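Local coordinates for protein L-methionine gamma-lyase (Fusobacterium nucleatum subsp. nucleatum, PDB 6LXU) that belongs to the Cys/Met metabolism family of pyridoxal-phosphate-dependent enzymes and carries its cofactor covalently attached to its own chain, at residues Ile84-Gly89 with Ile93-Trp98; Asp105-Asp110 with Ala119-Gly124; Arg275-Phe280 with Val375-Gly380. All coordinates share one frame; numbering follows the deposited sequence. Where two conformers were deposited one is given.

Contact 1: residues Ile84-Gly89 with Ile93-Trp98; sequences IAMSSG and ISSTLW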
loop_
_atom_site.group_PDB
_atom_site.type_symbol
_atom_site.label_atom_id
_atom_site.label_comp_id
_atom_site.label_asym_id
_atom_site.label_seq_id
_atom_site.Cartn_x
_atom_site.Cartn_y
_atom_site.Cartn_z
ATOM N N ILE A 84 1.319 -21.129 8.411
ATOM C CA ILE A 84 0.364 -20.815 7.354
ATOM C C ILE A 84 -0.320 -19.513 7.728
ATOM O O ILE A 84 -0.717 -19.333 8.879
ATOM C CB ILE A 84 -0.728 -21.883 7.200
ATOM C CG1 ILE A 84 -0.181 -23.300 7.346
ATOM C CG2 ILE A 84 -1.424 -21.728 5.857
ATOM C CD1 ILE A 84 -1.303 -24.285 7.447
ATOM N N ALA A 85 -0.472 -18.619 6.749
ATOM C CA ALA A 85 -1.143 -17.341 6.957
ATOM C C ALA A 85 -2.492 -17.305 6.259
ATOM O O ALA A 85 -2.665 -17.859 5.171
ATOM C CB ALA A 85 -0.286 -16.204 6.460
ATOM N N MET A 86 -3.425 -16.602 6.899
ATOM C CA MET A 86 -4.779 -16.403 6.395
ATOM C C MET A 86 -5.181 -14.955 6.621
ATOM O O MET A 86 -4.554 -14.220 7.374
ATOM C CB MET A 86 -5.781 -17.328 7.094
ATOM C CG MET A 86 -5.546 -18.812 6.873
ATOM S SD MET A 86 -4.225 -19.517 7.872
ATOM C CE MET A 86 -4.513 -21.245 7.508
ATOM N N SER A 87 -6.292 -14.573 5.999
ATOM C CA SER A 87 -6.769 -13.191 6.030
ATOM C C SER A 87 -7.613 -12.823 7.253
ATOM O O SER A 87 -8.137 -11.711 7.309
ATOM C CB SER A 87 -7.493 -12.854 4.745
ATOM O OG SER A 87 -8.614 -13.689 4.606
ATOM N N SER A 88 -7.710 -13.715 8.242
ATOM C CA SER A 88 -8.189 -13.347 9.581
ATOM C C SER A 88 -7.861 -14.488 10.526
ATOM O O SER A 88 -7.612 -15.618 10.096
ATOM C CB SER A 88 -9.704 -13.097 9.618
ATOM O OG SER A 88 -10.425 -14.303 9.426
ATOM N N GLY A 89 -7.906 -14.202 11.820
ATOM C CA GLY A 89 -7.890 -15.245 12.839
ATOM C C GLY A 89 -8.974 -16.286 12.625
ATOM O O GLY A 89 -8.712 -17.499 12.723
ATOM N N ILE A 93 -8.539 -20.330 12.134
ATOM C CA ILE A 93 -9.299 -21.298 12.936
ATOM C C ILE A 93 -10.169 -22.194 12.056
ATOM O O ILE A 93 -10.095 -23.441 12.144
ATOM C CB ILE A 93 -10.127 -20.557 13.999
ATOM C CG1 ILE A 93 -9.190 -19.949 15.061
ATOM C CG2 ILE A 93 -11.154 -21.464 14.678
ATOM C CD1 ILE A 93 -9.831 -18.818 15.843
ATOM N N SER A 94 -10.972 -21.583 11.187
ATOM C CA SER A 94 -11.872 -22.349 10.327
ATOM C C SER A 94 -11.106 -23.204 9.328
ATOM O O SER A 94 -11.456 -24.369 9.110
ATOM C CB SER A 94 -12.897 -21.448 9.627
ATOM O OG SER A 94 -12.281 -20.513 8.761
ATOM N N SER A 95 -10.059 -22.666 8.704
ATOM C CA SER A 95 -9.302 -23.460 7.746
ATOM C C SER A 95 -8.754 -24.719 8.404
ATOM O O SER A 95 -8.758 -25.797 7.813
ATOM C CB SER A 95 -8.132 -22.694 7.167
ATOM O OG SER A 95 -8.539 -21.574 6.380
ATOM N N THR A 96 -8.270 -24.567 9.631
ATOM C CA THR A 96 -7.759 -25.702 10.400
ATOM C C THR A 96 -8.864 -26.721 10.685
ATOM O O THR A 96 -8.697 -27.918 10.412
ATOM C CB THR A 96 -7.109 -25.208 11.707
ATOM O OG1 THR A 96 -5.989 -24.373 11.384
ATOM C CG2 THR A 96 -6.620 -26.378 12.543
ATOM N N LEU A 97 -9.981 -26.261 11.213
ATOM C CA LEU A 97 -11.060 -27.171 11.598
ATOM C C LEU A 97 -11.682 -27.889 10.407
ATOM O O LEU A 97 -11.941 -29.106 10.480
ATOM C CB LEU A 97 -12.107 -26.432 12.422
ATOM C CG LEU A 97 -11.608 -25.959 13.798
ATOM C CD1 LEU A 97 -12.628 -25.058 14.450
ATOM C CD2 LEU A 97 -11.275 -27.118 14.723
ATOM N N TRP A 98 -11.895 -27.185 9.295
ATOM C CA TRP A 98 -12.451 -27.843 8.112
ATOM C C TRP A 98 -11.509 -28.887 7.530
ATOM O O TRP A 98 -11.961 -29.829 6.856
ATOM C CB TRP A 98 -12.812 -26.841 7.002
ATOM C CG TRP A 98 -13.930 -25.892 7.311
ATOM C CD1 TRP A 98 -13.884 -24.542 7.155
ATOM C CD2 TRP A 98 -15.247 -26.197 7.810
ATOM N NE1 TRP A 98 -15.083 -23.984 7.500
ATOM C CE2 TRP A 98 -15.936 -24.969 7.930
ATOM C CE3 TRP A 98 -15.911 -27.385 8.192
ATOM C CZ2 TRP A 98 -17.256 -24.886 8.422
ATOM C CZ3 TRP A 98 -17.237 -27.299 8.693
ATOM C CH2 TRP A 98 -17.891 -26.055 8.792
#
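Gly-89 and Ile-93 are joined by the first turn of a helix: the bond from Ile-93 N to Gly-89 O is 2.9 Å long and nearly straight, with 166° at the hydrogen. The isoleucine also lays its own side chain against that carbonyl, its CG1 coming within 3.4 Å of Gly-89 O. The second touch is apolar and lies between the strand and the next turn. Met-86 CE rests 3.9 Å from Ser-95 CB, because the thioether chain bends at chi2 (78°) instead of running out straight. Flexible methionine suits this curved approach, and serine is small enough to admit the methyl. The unit is a strand-turn-helix at the edge of the large sheet, with the helix start turned toward the cofactor as in fold type I pyridoxal-phosphate enzymes: Gly-89 N donates to phosphate oxygen OP1 of the modified residue LLP at position 212. Glycine leaves this amide without a side chain beside it. Ser-88 is the N-cap, its OG bonded to Gly-91 N and also to Gly-245 O of the second subunit. The hydroxyl of Ser-95 is held by Gly-91 O, one turn back in its own helix, and by Thr-244 OG1, which satisfies the buried group. On the strand side, Met-86 is tied by backbone bonds to Gly-223 of the neighbouring strand, and its side chain also packs on Val-225.

Contact 2: residues Asp105-Asp110 with Ala119-Gly124; sequences DHVVTD and ALMNHG
Met-121 reaches from its helix to Val-107 and Thr-109 on the strand, and the contact between the segments is wholly apolar. The methionine was deposited in two conformers; in the one described here SD lies 4.0 Å from Val-107 CG1, with CE at 4.1 Å from the same methyl, and the two side chains cross at about a right angle. A bend at chi2 (-71°) turns the thioether over the valine. Beta-branched valine fits a buried strand, offering CG1 as an apolar surface. The second apolar touch is looser, Thr-109 CG2 standing 4.4 Å from Met-121 CG. Threonine serves two purposes here: its methyl faces the helix while OG1 is spent on Tyr-155 O of the adjacent strand. Backbone bonding is irregular where the helix widens into a pi-type turn at 120-124, with Gly-124 N making only weak bonds to the carbonyls of Ala-119 and Leu-120; having no side chain, Gly-124 fits closely beside Leu-120 O. Strand 106-110, helix 115-125 and strand 131-135 form a beta-alpha-beta unit, and Met-121 further packs on Phe-134 and Tyr-155 of the flanking strands and on Leu-97 of helix 89-100.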
loop_
_atom_site.group_PDB
_atom_site.type_symbol
_atom_site.label_atom_id
_atom_site.label_comp_id
_atom_site.label_asym_id
_atom_site.label_seq_id
_atom_site.Cartn_x
_atom_site.Cartn_y
_atom_site.Cartn_z
ATOM N N ASP A 105 -17.337 -36.724 13.504
ATOM C CA ASP A 105 -16.296 -36.453 14.485
ATOM C C ASP A 105 -16.895 -35.712 15.665
ATOM O O ASP A 105 -17.973 -35.119 15.591
ATOM C CB ASP A 105 -15.166 -35.583 13.908
ATOM C CG ASP A 105 -14.234 -36.317 12.986
ATOM O OD1 ASP A 105 -14.298 -37.570 12.920
ATOM O OD2 ASP A 105 -13.393 -35.647 12.344
ATOM N N HIS A 106 -16.124 -35.709 16.753
ATOM C CA HIS A 106 -16.470 -35.043 17.994
ATOM C C HIS A 106 -15.359 -34.057 18.405
ATOM O O HIS A 106 -14.173 -34.281 18.142
ATOM C CB HIS A 106 -16.732 -36.112 19.074
ATOM C CG HIS A 106 -17.026 -35.584 20.444
ATOM N ND1 HIS A 106 -16.174 -35.800 21.510
ATOM C CD2 HIS A 106 -18.088 -34.910 20.945
ATOM C CE1 HIS A 106 -16.690 -35.264 22.596
ATOM N NE2 HIS A 106 -17.858 -34.731 22.290
ATOM N N VAL A 107 -15.789 -32.978 19.051
ATOM C CA VAL A 107 -14.907 -31.917 19.543
ATOM C C VAL A 107 -15.216 -31.691 21.016
ATOM O O VAL A 107 -16.386 -31.607 21.397
ATOM C CB VAL A 107 -15.140 -30.592 18.776
ATOM C CG1 VAL A 107 -14.315 -29.449 19.372
ATOM C CG2 VAL A 107 -14.850 -30.780 17.297
ATOM N N VAL A 108 -14.160 -31.600 21.830
ATOM C CA VAL A 108 -14.263 -31.149 23.206
ATOM C C VAL A 108 -13.650 -29.765 23.300
ATOM O O VAL A 108 -12.504 -29.569 22.873
ATOM C CB VAL A 108 -13.545 -32.092 24.192
ATOM C CG1 VAL A 108 -13.566 -31.542 25.616
ATOM C CG2 VAL A 108 -14.163 -33.480 24.142
ATOM N N THR A 109 -14.380 -28.825 23.865
ATOM C CA THR A 109 -13.870 -27.465 24.019
ATOM C C THR A 109 -14.519 -26.791 25.226
ATOM O O THR A 109 -15.237 -27.441 26.007
ATOM C CB THR A 109 -14.013 -26.666 22.698
ATOM O OG1 THR A 109 -13.244 -25.460 22.790
ATOM C CG2 THR A 109 -15.462 -26.315 22.401
ATOM N N ASP A 110 -14.236 -25.508 25.415
ATOM C CA ASP A 110 -14.709 -24.767 26.573
ATOM C C ASP A 110 -15.883 -23.886 26.173
ATOM O O ASP A 110 -15.995 -23.487 25.023
ATOM C CB ASP A 110 -13.559 -23.921 27.130
ATOM C CG ASP A 110 -13.739 -23.577 28.597
ATOM O OD1 ASP A 110 -14.605 -22.724 28.909
ATOM O OD2 ASP A 110 -13.022 -24.151 29.438
ATOM N N ALA A 119 -19.440 -19.502 18.213
ATOM C CA ALA A 119 -20.494 -19.570 17.212
ATOM C C ALA A 119 -20.188 -20.584 16.116
ATOM O O ALA A 119 -21.062 -21.358 15.708
ATOM C CB ALA A 119 -20.747 -18.198 16.608
ATOM N N LEU A 120 -18.941 -20.604 15.636
ATOM C CA LEU A 120 -18.509 -21.599 14.669
ATOM C C LEU A 120 -18.702 -23.018 15.219
ATOM O O LEU A 120 -19.213 -23.888 14.517
ATOM C CB LEU A 120 -17.039 -21.373 14.291
ATOM C CG LEU A 120 -16.384 -22.439 13.419
ATOM C CD1 LEU A 120 -17.129 -22.616 12.102
ATOM C CD2 LEU A 120 -14.935 -22.062 13.172
ATOM N N MET A 121 -18.309 -23.223 16.470
ATOM C CA MET A 121 -18.443 -24.541 17.114
ATOM C C MET A 121 -19.910 -24.925 17.316
ATOM O O MET A 121 -20.335 -26.025 16.932
ATOM C CB MET A 121 -17.743 -24.557 18.476
ATOM C CG MET A 121 -16.224 -24.442 18.440
ATOM S SD MET A 121 -15.393 -25.900 17.801
ATOM C CE MET A 121 -13.718 -25.493 18.284
ATOM N N ASN A 122 -20.663 -24.033 17.930
ATOM C CA ASN A 122 -22.017 -24.347 18.389
ATOM C C ASN A 122 -23.059 -24.356 17.281
ATOM O O ASN A 122 -23.998 -25.166 17.330
ATOM C CB ASN A 122 -22.412 -23.338 19.456
ATOM C CG ASN A 122 -23.664 -23.731 20.207
ATOM O OD1 ASN A 122 -23.810 -24.867 20.634
ATOM N ND2 ASN A 122 -24.554 -22.774 20.393
ATOM N N HIS A 123 -22.913 -23.464 16.302
ATOM C CA HIS A 123 -23.898 -23.295 15.229
ATOM C C HIS A 123 -23.432 -23.683 13.836
ATOM O O HIS A 123 -24.280 -23.954 12.978
ATOM C CB HIS A 123 -24.417 -21.852 15.206
ATOM C CG HIS A 123 -25.248 -21.502 16.400
ATOM N ND1 HIS A 123 -24.965 -20.436 17.226
ATOM C CD2 HIS A 123 -26.338 -22.107 16.925
ATOM C CE1 HIS A 123 -25.861 -20.386 18.195
ATOM N NE2 HIS A 123 -26.708 -21.384 18.034
ATOM N N GLY A 124 -22.119 -23.659 13.579
ATOM C CA GLY A 124 -21.580 -23.939 12.255
ATOM C C GLY A 124 -21.222 -25.392 12.078
ATOM O O GLY A 124 -21.808 -26.085 11.253
#

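Contact 3: residues Arg275-Phe280 with Val375-Gly380; sequences RTIVDF and VRLSVG. With NO3 (nitrate ion), chain C.
Within 275-280, Ile-277 is the residue that meets 375-380, touching Leu-377 on the strand and Val-379 just past its end. Its CB points toward the strand and divides the side chain into two arms. The short arm is CG2, which stands anti to the backbone N and comes 4.0 Å from Leu-377 CD2, the two side chains crossing at about a right angle. The long arm starts at CG1, set beside the backbone N (chi1 -66°), and serves mainly as a spacer. With chi2 near extended, at 162°, it carries CD1 outward to the fork of Val-379. There the two side chains meet tip to tip: CD1 is 3.7 Å from Val-379 CG1 and 4.0 Å from Val-379 CG2. Branched isoleucine suits the place because its two arms reach two residues of the other segment at once, and leucine and valine answer it with methyls alone. Ile-277 also packs on Ile-387 of helix 384-396.

Side chains alternate along the strand, so Arg-376, next to Leu-377, points to the other face of the sheet. Its NH2 gives a weak hydrogen bond of 3.1 Å to O1 of a nitrate ion, that oxygen lying at the edge of the guanidinium, near its plane. The nitrate, probably taken from the crystallisation liquor, is also bound by Ser-341 N and Gln-350 NE2, while Asn-161 OD1 accepts from Arg-376 NH1. Past the strand's end, Val-379 O and Gly-380 O accept bonds from His-270 and Asn-273 of helix 263-282, adding polar ties to the apolar ones. A helix packed by aliphatic side chains on a small, largely antiparallel sheet is the build of the C-terminal domain in fold type I pyridoxal-phosphate enzymes.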
loop_
_atom_site.group_PDB
_atom_site.type_symbol
_atom_site.label_atom_id
_atom_site.label_comp_id
_atom_site.label_asym_id
_atom_site.label_seq_id
_atom_site.Cartn_x
_atom_site.Cartn_y
_atom_site.Cartn_z
ATOM N N ARG A 275 1.178 -4.553 34.240
ATOM C CA ARG A 275 1.397 -4.938 35.639
ATOM C C ARG A 275 1.231 -3.734 36.569
ATOM O O ARG A 275 0.632 -3.849 37.656
ATOM C CB ARG A 275 2.753 -5.647 35.815
ATOM C CG ARG A 275 2.682 -7.086 35.312
ATOM C CD ARG A 275 3.941 -7.927 35.455
ATOM N NE ARG A 275 4.755 -7.904 34.238
ATOM C CZ ARG A 275 5.772 -7.073 34.003
ATOM N NH1 ARG A 275 6.130 -6.165 34.913
ATOM N NH2 ARG A 275 6.440 -7.146 32.856
ATOM N N THR A 276 1.712 -2.567 36.150
ATOM C CA THR A 276 1.563 -1.355 36.927
ATOM C C THR A 276 0.101 -0.929 37.033
ATOM O O THR A 276 -0.368 -0.511 38.105
ATOM C CB THR A 276 2.429 -0.247 36.296
ATOM O OG1 THR A 276 3.791 -0.672 36.331
ATOM C CG2 THR A 276 2.296 1.052 37.030
ATOM N N ILE A 277 -0.637 -1.058 35.941
ATOM C CA ILE A 277 -2.057 -0.725 35.947
ATOM C C ILE A 277 -2.851 -1.714 36.809
ATOM O O ILE A 277 -3.784 -1.296 37.505
ATOM C CB ILE A 277 -2.599 -0.626 34.502
ATOM C CG1 ILE A 277 -1.937 0.564 33.799
ATOM C CG2 ILE A 277 -4.112 -0.483 34.466
ATOM C CD1 ILE A 277 -2.041 0.500 32.294
ATOM N N VAL A 278 -2.497 -2.989 36.779
ATOM C CA VAL A 278 -3.160 -3.976 37.648
ATOM C C VAL A 278 -3.031 -3.568 39.116
ATOM O O VAL A 278 -4.025 -3.605 39.866
ATOM C CB VAL A 278 -2.594 -5.394 37.435
ATOM C CG1 VAL A 278 -3.058 -6.370 38.519
ATOM C CG2 VAL A 278 -2.997 -5.916 36.069
ATOM N N ASP A 279 -1.833 -3.177 39.535
ATOM C CA ASP A 279 -1.642 -2.766 40.925
ATOM C C ASP A 279 -2.517 -1.559 41.265
ATOM O O ASP A 279 -3.162 -1.539 42.336
ATOM C CB ASP A 279 -0.175 -2.458 41.198
ATOM C CG ASP A 279 0.134 -2.401 42.684
ATOM O OD1 ASP A 279 -0.063 -3.419 43.366
ATOM O OD2 ASP A 279 0.529 -1.332 43.160
ATOM N N PHE A 280 -2.564 -0.571 40.372
ATOM C CA PHE A 280 -3.416 0.599 40.549
ATOM C C PHE A 280 -4.894 0.214 40.676
ATOM O O PHE A 280 -5.592 0.644 41.606
ATOM C CB PHE A 280 -3.199 1.572 39.379
ATOM C CG PHE A 280 -4.233 2.639 39.278
ATOM C CD1 PHE A 280 -4.215 3.722 40.151
ATOM C CD2 PHE A 280 -5.246 2.571 38.328
ATOM C CE1 PHE A 280 -5.170 4.718 40.053
ATOM C CE2 PHE A 280 -6.201 3.562 38.240
ATOM C CZ PHE A 280 -6.164 4.629 39.105
ATOM N N VAL A 375 -15.406 -4.391 33.006
ATOM C CA VAL A 375 -14.702 -3.581 32.002
ATOM C C VAL A 375 -13.493 -4.391 31.541
ATOM O O VAL A 375 -12.795 -5.000 32.355
ATOM C CB VAL A 375 -14.289 -2.228 32.598
ATOM C CG1 VAL A 375 -13.485 -1.409 31.585
ATOM C CG2 VAL A 375 -15.526 -1.465 33.060
ATOM N N ARG A 376 -13.275 -4.417 30.217
ATOM C CA ARG A 376 -12.112 -5.089 29.617
ATOM C C ARG A 376 -11.156 -4.050 29.038
ATOM O O ARG A 376 -11.560 -3.213 28.224
ATOM C CB ARG A 376 -12.531 -6.053 28.514
ATOM C CG ARG A 376 -11.422 -7.036 28.179
ATOM C CD ARG A 376 -11.712 -7.891 26.973
ATOM N NE ARG A 376 -11.319 -7.190 25.766
ATOM C CZ ARG A 376 -11.033 -7.760 24.597
ATOM N NH1 ARG A 376 -11.115 -9.091 24.443
ATOM N NH2 ARG A 376 -10.664 -7.004 23.572
ATOM N N LEU A 377 -9.905 -4.108 29.473
ATOM C CA LEU A 377 -8.880 -3.160 29.078
ATOM C C LEU A 377 -7.749 -3.878 28.338
ATOM O O LEU A 377 -7.140 -4.822 28.862
ATOM C CB LEU A 377 -8.338 -2.488 30.333
ATOM C CG LEU A 377 -7.303 -1.392 30.147
ATOM C CD1 LEU A 377 -7.912 -0.180 29.478
ATOM C CD2 LEU A 377 -6.711 -0.996 31.492
ATOM N N SER A 378 -7.473 -3.429 27.106
ATOM C CA SER A 378 -6.277 -3.840 26.356
ATOM C C SER A 378 -5.231 -2.756 26.559
ATOM O O SER A 378 -5.350 -1.654 26.002
ATOM C CB SER A 378 -6.607 -3.986 24.878
ATOM O OG SER A 378 -5.421 -4.218 24.125
ATOM N N VAL A 379 -4.239 -3.031 27.385
ATOM C CA VAL A 379 -3.252 -2.026 27.725
ATOM C C VAL A 379 -2.310 -1.795 26.534
ATOM O O VAL A 379 -1.721 -2.748 26.012
ATOM C CB VAL A 379 -2.444 -2.463 28.962
ATOM C CG1 VAL A 379 -1.318 -1.487 29.277
ATOM C CG2 VAL A 379 -3.364 -2.627 30.175
ATOM N N GLY A 380 -2.181 -0.531 26.135
ATOM C CA GLY A 380 -1.313 -0.138 25.033
ATOM C C GLY A 380 0.075 0.252 25.484
ATOM O O GLY A 380 0.546 -0.160 26.548
HETATM N N NO3 C . -12.378 -8.447 21.145
HETATM O O1 NO3 C . -11.192 -8.375 20.865
HETATM O O2 NO3 C . -12.885 -9.575 21.412
HETATM O O3 NO3 C . -13.090 -7.402 21.173
#

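In the fold
From the N terminus, contact 1 comes first and closes over three residues of the first turn of helix 89-100, just after strand 82-86. Contact 2 follows, joining strand 106-110 to helix 115-125; its segments are eight residues apart, four of them already in that helix. Contact 3 spans 94 residues to bring helix 263-282 against strand 374-378. The three are in series; none nests in or crosses another. Contacts 1 and 2 reach the same seven-stranded sheet and touch directly, Ile-93 and Ser-94 packing on Leu-120, and both border the second subunit. Contact 3 belongs to the smaller sheet, its centre about 30 Å from that of contact 1 and 32 Å from that of contact 2.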